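Local structure of putative cell invasion protein with MAC/Perforin domain (Bacteroides thetaiotaomicron VPI-5482, 3KK7) at residues I69-A73 against K296-G300; G160-V166 against I247-W253; E353-R358 against L467-I471. The protein is of unproven function but belongs to the membrane-attack complex/perforin (MACPF) family, whose best-known members form pores in membranes, and has been named a putative cell invasion protein. Residues are numbered along the deposited sequence.

Contact 1. Residues I69-A73 against K296-G300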
ATOM      1  N   ILE A  69       6.525  12.558   8.495  1.00 25.61           N
ATOM      2  CA  ILE A  69       6.945  11.166   8.586  1.00 25.40           C
ATOM      3  C   ILE A  69       6.880  10.679  10.033  1.00 25.21           C
ATOM      4  O   ILE A  69       7.521  11.249  10.916  1.00 23.70           O
ATOM      5  CB  ILE A  69       8.390  10.999   8.090  1.00 25.20           C
ATOM      6  CG1 ILE A  69       8.524  11.464   6.635  1.00 25.43           C
ATOM      7  CG2 ILE A  69       8.836   9.534   8.233  1.00 25.39           C
ATOM      8  CD1 ILE A  69       9.948  11.840   6.268  1.00 23.21           C
ATOM      9  N   GLY A  70       6.105   9.628  10.254  1.00 25.18           N
ATOM     10  CA  GLY A  70       5.993   9.026  11.577  1.00 26.11           C
ATOM     11  C   GLY A  70       4.976   9.660  12.510  1.00 26.44           C
ATOM     12  O   GLY A  70       4.835   9.230  13.652  1.00 27.37           O
ATOM     13  N   ASP A  71       4.265  10.671  12.010  1.00 26.52           N
ATOM     14  CA  ASP A  71       3.206  11.369  12.730  1.00 26.07           C
ATOM     15  C   ASP A  71       2.066  10.381  13.050  1.00 25.93           C
ATOM     16  O   ASP A  71       1.509   9.770  12.144  1.00 25.64           O
ATOM     17  CB  ASP A  71       2.721  12.525  11.824  1.00 26.15           C
ATOM     18  CG  ASP A  71       1.566  13.352  12.408  1.00 25.51           C
ATOM     19  OD1 ASP A  71       0.945  12.980  13.433  1.00 25.24           O
ATOM     20  OD2 ASP A  71       1.278  14.402  11.786  1.00 25.89           O
ATOM     21  N   PHE A  72       1.708  10.277  14.331  1.00 25.65           N
ATOM     22  CA  PHE A  72       0.661   9.381  14.789  1.00 25.56           C
ATOM     23  C   PHE A  72      -0.671   9.600  14.085  1.00 25.69           C
ATOM     24  O   PHE A  72      -1.424   8.655  13.910  1.00 26.19           O
ATOM     25  CB  PHE A  72       0.471   9.472  16.310  1.00 25.47           C
ATOM     26  CG  PHE A  72      -0.238  10.705  16.766  1.00 26.10           C
ATOM     27  CD1 PHE A  72      -1.627  10.722  16.864  1.00 26.42           C
ATOM     28  CD2 PHE A  72       0.467  11.845  17.099  1.00 26.57           C
ATOM     29  CE1 PHE A  72      -2.303  11.857  17.297  1.00 26.19           C
ATOM     30  CE2 PHE A  72      -0.207  13.003  17.524  1.00 26.31           C
ATOM     31  CZ  PHE A  72      -1.596  13.005  17.621  1.00 26.25           C
ATOM     32  N   ALA A  73      -0.969  10.835  13.691  1.00 26.00           N
ATOM     33  CA  ALA A  73      -2.194  11.141  12.948  1.00 25.94           C
ATOM     34  C   ALA A  73      -2.320  10.314  11.640  1.00 26.29           C
ATOM     35  O   ALA A  73      -3.409  10.072  11.179  1.00 26.77           O
ATOM     36  CB  ALA A  73      -2.264  12.646  12.635  1.00 25.38           C
ATOM     37  N   LYS A 296       3.655  22.151  14.804  1.00 24.32           N
ATOM     38  CA  LYS A 296       2.686  21.202  15.325  1.00 24.87           C
ATOM     39  C   LYS A 296       3.423  20.320  16.295  1.00 24.74           C
ATOM     40  O   LYS A 296       4.517  19.851  15.974  1.00 24.42           O
ATOM     41  CB  LYS A 296       2.084  20.318  14.224  1.00 25.13           C
ATOM     42  CG  LYS A 296       0.924  19.413  14.759  1.00 26.95           C
ATOM     43  CD  LYS A 296       0.114  18.666  13.666  1.00 27.40           C
ATOM     44  CE  LYS A 296       0.831  17.461  13.087  1.00 26.53           C
ATOM     45  NZ  LYS A 296      -0.117  16.634  12.279  1.00 26.26           N
ATOM     46  N   THR A 297       2.850  20.093  17.476  1.00 24.96           N
ATOM     47  CA  THR A 297       3.473  19.214  18.462  1.00 24.35           C
ATOM     48  C   THR A 297       2.727  17.899  18.445  1.00 24.90           C
ATOM     49  O   THR A 297       1.528  17.857  18.174  1.00 24.34           O
ATOM     50  CB  THR A 297       3.493  19.814  19.870  1.00 24.45           C
ATOM     51  OG1 THR A 297       2.183  20.250  20.235  1.00 24.10           O
ATOM     52  CG2 THR A 297       4.440  20.986  19.938  1.00 23.05           C
ATOM     53  N   LEU A 298       3.473  16.824  18.677  1.00 25.74           N
ATOM     54  CA  LEU A 298       2.936  15.475  18.721  1.00 26.29           C
ATOM     55  C   LEU A 298       3.125  14.988  20.141  1.00 27.11           C
ATOM     56  O   LEU A 298       4.268  14.880  20.600  1.00 27.89           O
ATOM     57  CB  LEU A 298       3.687  14.547  17.785  1.00 25.54           C
ATOM     58  CG  LEU A 298       3.659  14.875  16.302  1.00 25.95           C
ATOM     59  CD1 LEU A 298       4.334  13.752  15.541  1.00 25.31           C
ATOM     60  CD2 LEU A 298       2.268  15.054  15.807  1.00 25.10           C
ATOM     61  N   GLY A 299       2.020  14.721  20.837  1.00 27.33           N
ATOM     62  CA  GLY A 299       2.072  14.248  22.213  1.00 27.53           C
ATOM     63  C   GLY A 299       2.296  15.379  23.184  1.00 27.56           C
ATOM     64  O   GLY A 299       2.283  16.545  22.811  1.00 27.15           O
ATOM     65  N   GLY A 300       2.513  15.018  24.443  1.00 28.34           N
ATOM     66  CA  GLY A 300       2.682  16.001  25.523  1.00 28.48           C
ATOM     67  C   GLY A 300       1.405  16.767  25.768  1.00 28.73           C
ATOM     68  O   GLY A 300       0.330  16.336  25.368  1.00 28.74           O
TER
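Leu298, Asp71 and Phe72 carry most of this small contact between the loop at 69-73 and the last residues of strand 288-298. Leu298 points from the strand at the loop and brings its CD2 close to two neighbours: 3.6 Å from Phe72 CE2, an apolar contact, and 3.4 Å from Asp71 OD1. Asp71 divides its carboxylate between two tasks. OD1 accepts the backbone N of Ala73 at 2.9 Å, an Asx turn that bends the loop into the short 3-10 segment starting at Phe72. OD2 of Asp71 meets Lys296 NZ at 2.7 Å in a hydrogen-bonded salt bridge, and Thr66 OG1 bonds to the same oxygen. Lys296 and Leu298 lie two residues apart on one face of the strand, so the charged and apolar contacts sit side by side; Thr297 between them points away. Phe72, with chi1 near +75°, swings its ring end back to the strand terminus, while Thr334 and Met335 of strand 334-338 touch it as well. Backbone hydrogen bonds of Lys296 and Leu298 to Ser223 and Arg221 hold this strand in the large antiparallel sheet. The contact thus pins an Asx-turn loop against the end of a strand in the bent central sheet of the MACPF fold.

Contact 2. Residues G160-V166 against I247-W253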
ATOM      1  N   GLY A 160      11.646  24.325   4.097  1.00 24.10           N
ATOM      2  CA  GLY A 160      12.393  23.868   5.280  1.00 23.42           C
ATOM      3  C   GLY A 160      11.520  23.010   6.179  1.00 22.55           C
ATOM      4  O   GLY A 160      10.317  23.189   6.212  1.00 20.90           O
ATOM      5  N   GLU A 161      12.139  22.055   6.871  1.00 22.46           N
ATOM      6  CA  GLU A 161      11.461  21.261   7.899  1.00 22.48           C
ATOM      7  C   GLU A 161      12.387  21.095   9.085  1.00 22.44           C
ATOM      8  O   GLU A 161      13.599  20.922   8.914  1.00 23.24           O
ATOM      9  CB  GLU A 161      11.029  19.900   7.372  1.00 22.48           C
ATOM     10  CG  GLU A 161      10.194  19.097   8.373  1.00 23.06           C
ATOM     11  CD  GLU A 161       9.853  17.703   7.905  1.00 22.27           C
ATOM     12  OE1 GLU A 161      10.129  17.361   6.751  1.00 22.84           O
ATOM     13  OE2 GLU A 161       9.302  16.939   8.704  1.00 22.47           O
ATOM     14  N   LEU A 162      11.834  21.193  10.287  1.00 22.47           N
ATOM     15  CA  LEU A 162      12.609  20.969  11.511  1.00 22.45           C
ATOM     16  C   LEU A 162      11.908  19.891  12.302  1.00 22.72           C
ATOM     17  O   LEU A 162      10.675  19.814  12.273  1.00 22.55           O
ATOM     18  CB  LEU A 162      12.739  22.264  12.345  1.00 21.98           C
ATOM     19  CG  LEU A 162      13.441  22.292  13.714  1.00 20.86           C
ATOM     20  CD1 LEU A 162      14.900  21.864  13.617  1.00 17.64           C
ATOM     21  CD2 LEU A 162      13.365  23.693  14.388  1.00 20.84           C
ATOM     22  N   SER A 163      12.688  19.052  12.983  1.00 23.04           N
ATOM     23  CA  SER A 163      12.136  18.072  13.901  1.00 23.76           C
ATOM     24  C   SER A 163      12.860  18.103  15.234  1.00 23.80           C
ATOM     25  O   SER A 163      14.091  18.080  15.298  1.00 24.61           O
ATOM     26  CB  SER A 163      12.180  16.670  13.314  1.00 23.86           C
ATOM     27  OG  SER A 163      11.335  15.810  14.060  1.00 25.95           O
ATOM     28  N   ILE A 164      12.081  18.178  16.298  1.00 23.77           N
ATOM     29  CA  ILE A 164      12.602  18.258  17.650  1.00 23.91           C
ATOM     30  C   ILE A 164      11.895  17.143  18.372  1.00 24.29           C
ATOM     31  O   ILE A 164      10.666  17.182  18.491  1.00 24.15           O
ATOM     32  CB  ILE A 164      12.269  19.627  18.290  1.00 23.79           C
ATOM     33  CG1 ILE A 164      12.933  20.737  17.478  1.00 23.62           C
ATOM     34  CG2 ILE A 164      12.695  19.683  19.762  1.00 22.28           C
ATOM     35  CD1 ILE A 164      12.775  22.107  18.051  1.00 23.20           C
ATOM     36  N   GLU A 165      12.658  16.154  18.828  1.00 24.54           N
ATOM     37  CA  GLU A 165      12.085  14.918  19.372  1.00 25.25           C
ATOM     38  C   GLU A 165      12.671  14.541  20.725  1.00 24.79           C
ATOM     39  O   GLU A 165      13.905  14.477  20.899  1.00 24.50           O
ATOM     40  CB  GLU A 165      12.334  13.752  18.406  1.00 25.21           C
ATOM     41  CG  GLU A 165      11.802  14.024  17.043  1.00 28.16           C
ATOM     42  CD  GLU A 165      11.886  12.858  16.079  1.00 30.44           C
ATOM     43  OE1 GLU A 165      12.778  11.974  16.191  1.00 32.98           O
ATOM     44  OE2 GLU A 165      11.040  12.864  15.176  1.00 29.84           O
ATOM     45  N   VAL A 166      11.796  14.288  21.683  1.00 24.41           N
ATOM     46  CA  VAL A 166      12.235  13.637  22.897  1.00 24.58           C
ATOM     47  C   VAL A 166      11.821  12.174  22.741  1.00 24.92           C
ATOM     48  O   VAL A 166      10.636  11.847  22.631  1.00 24.55           O
ATOM     49  CB  VAL A 166      11.669  14.282  24.116  1.00 24.46           C
ATOM     50  CG1 VAL A 166      12.213  13.565  25.370  1.00 23.10           C
ATOM     51  CG2 VAL A 166      12.058  15.727  24.108  1.00 24.58           C
ATOM     52  N   ILE A 247      16.974  27.985   9.408  1.00 24.69           N
ATOM     53  CA  ILE A 247      16.389  27.017  10.339  1.00 25.00           C
ATOM     54  C   ILE A 247      17.203  26.973  11.615  1.00 25.45           C
ATOM     55  O   ILE A 247      16.673  27.094  12.703  1.00 25.32           O
ATOM     56  CB  ILE A 247      16.335  25.591   9.765  1.00 24.82           C
ATOM     57  CG1 ILE A 247      15.245  25.503   8.684  1.00 24.94           C
ATOM     58  CG2 ILE A 247      16.054  24.576  10.915  1.00 22.70           C
ATOM     59  CD1 ILE A 247      15.210  24.142   7.920  1.00 23.29           C
ATOM     60  N   ASN A 248      18.512  26.843  11.448  1.00 26.73           N
ATOM     61  CA  ASN A 248      19.422  26.719  12.567  1.00 27.51           C
ATOM     62  C   ASN A 248      19.531  27.972  13.442  1.00 27.45           C
ATOM     63  O   ASN A 248      19.890  27.861  14.610  1.00 28.29           O
ATOM     64  CB  ASN A 248      20.786  26.263  12.074  1.00 27.93           C
ATOM     65  CG  ASN A 248      21.322  25.100  12.869  1.00 31.67           C
ATOM     66  OD1 ASN A 248      20.625  24.069  13.047  1.00 35.87           O
ATOM     67  ND2 ASN A 248      22.579  25.224  13.335  1.00 32.72           N
ATOM     68  N   ALA A 249      19.221  29.147  12.908  1.00 27.22           N
ATOM     69  CA  ALA A 249      19.187  30.362  13.724  1.00 27.59           C
ATOM     70  C   ALA A 249      17.797  30.653  14.296  1.00 28.10           C
ATOM     71  O   ALA A 249      17.617  31.654  14.995  1.00 27.71           O
ATOM     72  CB  ALA A 249      19.667  31.569  12.921  1.00 27.03           C
ATOM     73  N   SER A 250      16.830  29.775  14.029  1.00 28.97           N
ATOM     74  CA  SER A 250      15.422  30.083  14.283  1.00 29.85           C
ATOM     75  C   SER A 250      14.763  29.289  15.377  1.00 29.95           C
ATOM     76  O   SER A 250      13.540  29.316  15.496  1.00 29.83           O
ATOM     77  CB  SER A 250      14.619  29.900  13.000  1.00 30.05           C
ATOM     78  OG  SER A 250      14.969  30.926  12.098  1.00 32.58           O
ATOM     79  N   TYR A 251      15.548  28.580  16.181  1.00 30.14           N
ATOM     80  CA  TYR A 251      14.979  27.935  17.343  1.00 30.14           C
ATOM     81  C   TYR A 251      16.025  27.858  18.416  1.00 30.65           C
ATOM     82  O   TYR A 251      17.187  28.057  18.150  1.00 30.28           O
ATOM     83  CB  TYR A 251      14.411  26.566  16.981  1.00 29.62           C
ATOM     84  CG  TYR A 251      15.440  25.507  16.845  1.00 28.94           C
ATOM     85  CD1 TYR A 251      16.105  25.317  15.642  1.00 28.13           C
ATOM     86  CD2 TYR A 251      15.763  24.687  17.923  1.00 29.72           C
ATOM     87  CE1 TYR A 251      17.074  24.342  15.500  1.00 28.04           C
ATOM     88  CE2 TYR A 251      16.745  23.700  17.798  1.00 30.29           C
ATOM     89  CZ  TYR A 251      17.398  23.537  16.579  1.00 29.29           C
ATOM     90  OH  TYR A 251      18.358  22.569  16.438  1.00 28.09           O
ATOM     91  N   GLU A 252      15.604  27.597  19.640  1.00 32.08           N
ATOM     92  CA  GLU A 252      16.535  27.457  20.725  1.00 33.57           C
ATOM     93  C   GLU A 252      16.136  26.301  21.632  1.00 34.98           C
ATOM     94  O   GLU A 252      15.016  26.244  22.123  1.00 34.88           O
ATOM     95  CB  GLU A 252      16.626  28.758  21.519  1.00 33.42           C
ATOM     96  CG  GLU A 252      17.954  28.909  22.224  1.00 34.40           C
ATOM     97  CD  GLU A 252      18.010  30.121  23.127  1.00 35.79           C
ATOM     98  OE1 GLU A 252      17.263  30.138  24.130  1.00 37.93           O
ATOM     99  OE2 GLU A 252      18.801  31.040  22.836  1.00 35.05           O
ATOM    100  N   TRP A 253      17.059  25.369  21.828  1.00 37.21           N
ATOM    101  CA  TRP A 253      16.899  24.320  22.820  1.00 39.02           C
ATOM    102  C   TRP A 253      18.073  24.446  23.804  1.00 41.16           C
ATOM    103  O   TRP A 253      19.174  23.979  23.518  1.00 40.87           O
ATOM    104  CB  TRP A 253      16.854  22.940  22.147  1.00 38.62           C
ATOM    105  CG  TRP A 253      16.234  21.847  22.990  1.00 38.63           C
ATOM    106  CD1 TRP A 253      15.918  21.907  24.321  1.00 39.11           C
ATOM    107  CD2 TRP A 253      15.905  20.515  22.568  1.00 37.54           C
ATOM    108  NE1 TRP A 253      15.389  20.709  24.740  1.00 38.23           N
ATOM    109  CE2 TRP A 253      15.367  19.840  23.689  1.00 37.03           C
ATOM    110  CE3 TRP A 253      15.989  19.835  21.350  1.00 37.28           C
ATOM    111  CZ2 TRP A 253      14.929  18.525  23.633  1.00 37.18           C
ATOM    112  CZ3 TRP A 253      15.550  18.523  21.293  1.00 37.34           C
ATOM    113  CH2 TRP A 253      15.020  17.884  22.431  1.00 37.95           C
TER
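Strand segments 160-166 and 251-253 run nearly parallel, their directions 16° apart, but their axes stay 10.5 Å from each other and no hydrogen bond crosses: they belong to different sheets and meet mainly through side chains. Helix 236-249 leads into the second strand; Ser250 N bonds to Ile247 O at 3.0 Å. The backbones draw nearest at the start, with the CA atoms of Gly160 and Ile247 7.2 Å apart. There Ile247 CD1 rests on bare backbone, 3.9 Å from Gly160 CA and 3.7 Å from Glu161 O; an ideal CB on Gly160 would fall only 3.1 Å from Ile247 CD1. Farther along, Leu162 and Ile164 project from the same face of the strand. Leu162 reaches Ile247 (CD1 to CG2, 4.0 Å) and the Tyr251 ring (CD2 to CD1, 3.4 Å). Ile164 reaches Tyr251 with CD1 and Trp253 with CG2, the latter 3.4 Å from CZ3. Trp253, the residue with the largest covered area, also brings CH2 of its indole to 4.0 Å from Val166 CG2, with Glu165 O at the ring edge. Glu161 points to the other side of the strand, where it forms a salt bridge with Arg139. Here a helix and a small three-stranded sheet pack on one face of the MACPF central sheet, a position that, by analogy with pore-forming relatives, may correspond to a helical segment that unfolds into membrane-inserting hairpins.

Contact 3. Residues E353-R358 against L467-I471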
ATOM      1  N   GLU A 353      -1.815 -13.991  -4.213  1.00 25.89           N
ATOM      2  CA  GLU A 353      -0.925 -13.548  -5.310  1.00 25.89           C
ATOM      3  C   GLU A 353      -1.434 -12.331  -6.083  1.00 24.91           C
ATOM      4  O   GLU A 353      -0.701 -11.377  -6.319  1.00 24.38           O
ATOM      5  CB  GLU A 353      -0.758 -14.703  -6.311  1.00 26.75           C
ATOM      6  CG  GLU A 353       0.677 -14.943  -6.779  1.00 30.66           C
ATOM      7  CD  GLU A 353       1.633 -15.167  -5.614  1.00 35.09           C
ATOM      8  OE1 GLU A 353       1.421 -16.125  -4.809  1.00 34.01           O
ATOM      9  OE2 GLU A 353       2.577 -14.341  -5.509  1.00 39.45           O
ATOM     10  N   ASN A 354      -2.695 -12.388  -6.506  1.00 24.46           N
ATOM     11  CA  ASN A 354      -3.279 -11.325  -7.320  1.00 23.78           C
ATOM     12  C   ASN A 354      -3.501 -10.034  -6.559  1.00 23.51           C
ATOM     13  O   ASN A 354      -3.368  -8.956  -7.145  1.00 22.35           O
ATOM     14  CB  ASN A 354      -4.579 -11.749  -8.020  1.00 23.93           C
ATOM     15  CG  ASN A 354      -5.583 -12.398  -7.076  1.00 23.25           C
ATOM     16  OD1 ASN A 354      -5.208 -13.111  -6.134  1.00 21.61           O
ATOM     17  ND2 ASN A 354      -6.860 -12.199  -7.358  1.00 18.39           N
ATOM     18  N   PHE A 355      -3.815 -10.125  -5.265  1.00 23.46           N
ATOM     19  CA  PHE A 355      -3.972  -8.902  -4.472  1.00 23.19           C
ATOM     20  C   PHE A 355      -2.612  -8.279  -4.204  1.00 23.71           C
ATOM     21  O   PHE A 355      -2.447  -7.058  -4.227  1.00 24.00           O
ATOM     22  CB  PHE A 355      -4.692  -9.148  -3.161  1.00 22.93           C
ATOM     23  CG  PHE A 355      -6.086  -9.715  -3.310  1.00 22.02           C
ATOM     24  CD1 PHE A 355      -6.730  -9.771  -4.544  1.00 19.45           C
ATOM     25  CD2 PHE A 355      -6.772 -10.152  -2.178  1.00 20.25           C
ATOM     26  CE1 PHE A 355      -8.003 -10.270  -4.644  1.00 19.57           C
ATOM     27  CE2 PHE A 355      -8.060 -10.662  -2.273  1.00 20.27           C
ATOM     28  CZ  PHE A 355      -8.678 -10.726  -3.494  1.00 20.00           C
ATOM     29  N   LYS A 356      -1.633  -9.132  -3.961  1.00 24.21           N
ATOM     30  CA  LYS A 356      -0.282  -8.683  -3.728  1.00 24.48           C
ATOM     31  C   LYS A 356       0.184  -7.859  -4.912  1.00 23.89           C
ATOM     32  O   LYS A 356       0.574  -6.710  -4.764  1.00 23.07           O
ATOM     33  CB  LYS A 356       0.640  -9.892  -3.488  1.00 25.19           C
ATOM     34  CG  LYS A 356       0.480 -10.531  -2.083  1.00 26.46           C
ATOM     35  CD  LYS A 356       1.149 -11.890  -1.994  1.00 29.39           C
ATOM     36  CE  LYS A 356       2.631 -11.821  -1.718  1.00 30.80           C
ATOM     37  NZ  LYS A 356       2.864 -11.566  -0.264  1.00 34.21           N
ATOM     38  N   GLN A 357       0.094  -8.456  -6.088  1.00 23.86           N
ATOM     39  CA  GLN A 357       0.506  -7.809  -7.321  1.00 24.15           C
ATOM     40  C   GLN A 357      -0.275  -6.518  -7.593  1.00 23.63           C
ATOM     41  O   GLN A 357       0.304  -5.496  -7.957  1.00 24.27           O
ATOM     42  CB  GLN A 357       0.339  -8.802  -8.472  1.00 24.95           C
ATOM     43  CG  GLN A 357       0.956  -8.394  -9.828  1.00 27.94           C
ATOM     44  CD  GLN A 357       2.411  -8.021  -9.697  1.00 33.20           C
ATOM     45  OE1 GLN A 357       3.122  -8.559  -8.834  1.00 36.78           O
ATOM     46  NE2 GLN A 357       2.873  -7.082 -10.538  1.00 35.56           N
ATOM     47  N   ARG A 358      -1.585  -6.543  -7.379  1.00 23.02           N
ATOM     48  CA  ARG A 358      -2.420  -5.366  -7.610  1.00 22.35           C
ATOM     49  C   ARG A 358      -2.084  -4.194  -6.684  1.00 22.39           C
ATOM     50  O   ARG A 358      -2.094  -3.055  -7.135  1.00 21.70           O
ATOM     51  CB  ARG A 358      -3.907  -5.719  -7.520  1.00 22.08           C
ATOM     52  CG  ARG A 358      -4.808  -4.572  -7.912  1.00 21.34           C
ATOM     53  CD  ARG A 358      -6.210  -4.986  -8.289  1.00 20.95           C
ATOM     54  NE  ARG A 358      -6.207  -5.721  -9.551  1.00 21.13           N
ATOM     55  CZ  ARG A 358      -6.120  -5.176 -10.762  1.00 20.18           C
ATOM     56  NH1 ARG A 358      -6.062  -3.872 -10.908  1.00 20.86           N
ATOM     57  NH2 ARG A 358      -6.105  -5.952 -11.847  1.00 20.02           N
ATOM     58  N   LEU A 467      -2.401  -6.856 -15.795  1.00 40.08           N
ATOM     59  CA  LEU A 467      -1.751  -7.951 -15.073  1.00 40.23           C
ATOM     60  C   LEU A 467      -2.388  -9.331 -15.329  1.00 39.66           C
ATOM     61  O   LEU A 467      -3.602  -9.518 -15.087  1.00 39.12           O
ATOM     62  CB  LEU A 467      -1.633  -7.683 -13.529  1.00 40.43           C
ATOM     63  CG  LEU A 467      -2.718  -7.230 -12.510  1.00 41.00           C
ATOM     64  CD1 LEU A 467      -2.852  -8.169 -11.298  1.00 40.92           C
ATOM     65  CD2 LEU A 467      -2.456  -5.832 -11.964  1.00 40.73           C
ATOM     66  N   SER A 468      -1.556 -10.288 -15.786  1.00 38.74           N
ATOM     67  CA  SER A 468      -2.006 -11.686 -15.962  1.00 38.22           C
ATOM     68  C   SER A 468      -1.296 -12.697 -15.052  1.00 37.14           C
ATOM     69  O   SER A 468      -0.155 -12.503 -14.689  1.00 36.99           O
ATOM     70  CB  SER A 468      -1.855 -12.133 -17.419  1.00 38.15           C
ATOM     71  OG  SER A 468      -0.636 -12.837 -17.640  1.00 39.73           O
ATOM     72  N   PHE A 469      -1.987 -13.778 -14.695  1.00 36.25           N
ATOM     73  CA  PHE A 469      -1.349 -14.921 -14.026  1.00 35.77           C
ATOM     74  C   PHE A 469      -1.642 -16.201 -14.806  1.00 35.82           C
ATOM     75  O   PHE A 469      -2.723 -16.352 -15.396  1.00 35.17           O
ATOM     76  CB  PHE A 469      -1.856 -15.069 -12.597  1.00 35.56           C
ATOM     77  CG  PHE A 469      -1.689 -13.833 -11.780  1.00 35.29           C
ATOM     78  CD1 PHE A 469      -2.582 -12.780 -11.904  1.00 34.93           C
ATOM     79  CD2 PHE A 469      -0.626 -13.694 -10.921  1.00 34.67           C
ATOM     80  CE1 PHE A 469      -2.419 -11.625 -11.179  1.00 34.03           C
ATOM     81  CE2 PHE A 469      -0.468 -12.528 -10.177  1.00 34.71           C
ATOM     82  CZ  PHE A 469      -1.357 -11.498 -10.314  1.00 33.24           C
ATOM     83  N   GLN A 470      -0.663 -17.107 -14.806  1.00 36.18           N
ATOM     84  CA  GLN A 470      -0.790 -18.451 -15.391  1.00 36.12           C
ATOM     85  C   GLN A 470      -1.074 -19.489 -14.331  1.00 35.55           C
ATOM     86  O   GLN A 470      -0.323 -19.603 -13.372  1.00 34.57           O
ATOM     87  CB  GLN A 470       0.513 -18.881 -16.031  1.00 36.60           C
ATOM     88  CG  GLN A 470       0.889 -18.163 -17.313  1.00 38.48           C
ATOM     89  CD  GLN A 470       1.842 -19.000 -18.172  1.00 39.93           C
ATOM     90  OE1 GLN A 470       2.035 -20.192 -17.935  1.00 41.44           O
ATOM     91  NE2 GLN A 470       2.416 -18.383 -19.181  1.00 41.28           N
ATOM     92  N   ILE A 471      -2.159 -20.238 -14.509  1.00 35.75           N
ATOM     93  CA  ILE A 471      -2.442 -21.409 -13.688  1.00 35.87           C
ATOM     94  C   ILE A 471      -2.531 -22.614 -14.622  1.00 36.06           C
ATOM     95  O   ILE A 471      -3.489 -22.753 -15.400  1.00 36.65           O
ATOM     96  CB  ILE A 471      -3.752 -21.307 -12.888  1.00 35.95           C
ATOM     97  CG1 ILE A 471      -4.027 -19.894 -12.375  1.00 35.34           C
ATOM     98  CG2 ILE A 471      -3.706 -22.290 -11.704  1.00 36.41           C
ATOM     99  CD1 ILE A 471      -5.453 -19.750 -11.824  1.00 34.65           C
TER
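Phe469 pushes the end of its ring against the start of helix 353-363, where CZ comes within 3.6 Å of Asn354 CA and 3.7 Å of Gln357 CB. This is helix-on-strand packing that joins a helix of the MACPF region to the edge of a sheet in the D2 domain region; the short segments run nearly antiparallel, 158° apart, with their axes 10.1 Å from each other. The ring touches residues one helical turn apart: Gln357 CB lies at its edge, near the plane, while Glu353 O, already bonded to Gln357 N at 3.0 Å, sits 4.0 Å from Phe469 CE2. Phe469 and Leu467 both point at the helix, and Ser468 between them stays out of its reach. Backbone hydrogen bonds to Lys407 and Ile409 anchor Phe469 in the sheet beside strand 407-411. Leu467 meets the next part of the helix, with CD1 4.1 Å from Gln357 CG. No hydrogen bond or salt bridge links the two segments. Asn354 and Arg358 have their polar ends engaged elsewhere: Asn354 ND2 bonds to Gly540 O and to Asp406, and Arg358 makes a salt bridge with Asp406. Asn354 thereby connects the helix to the C-terminal strand 537-540, close to where helix and strand meet. At the far end of the contact, Leu467 CD2 lies over one face of the Arg358 guanidinium, 3.7 Å from NH2.

How the contacts relate
From the N terminus, the chain first lays down the loop at 69-73, then strand segment 160-166. The first closure comes when 247-253 returns to that strand in contact 2; only afterwards does 296-300 arrive and close contact 1, so contact 2 lies wholly within the larger loop. Their centres are about 15 Å apart, and both involve the large antiparallel sheet: contact 2 packs the helix and a separate small sheet on its face, contact 1 a loop near one strand end. Contact 3 follows in series, opening at 353-358 and closing at 467-471. It lies across the chain's centre, about 37 Å and 46 Å from contacts 1 and 2 between centres, and ties the MACPF region to D2.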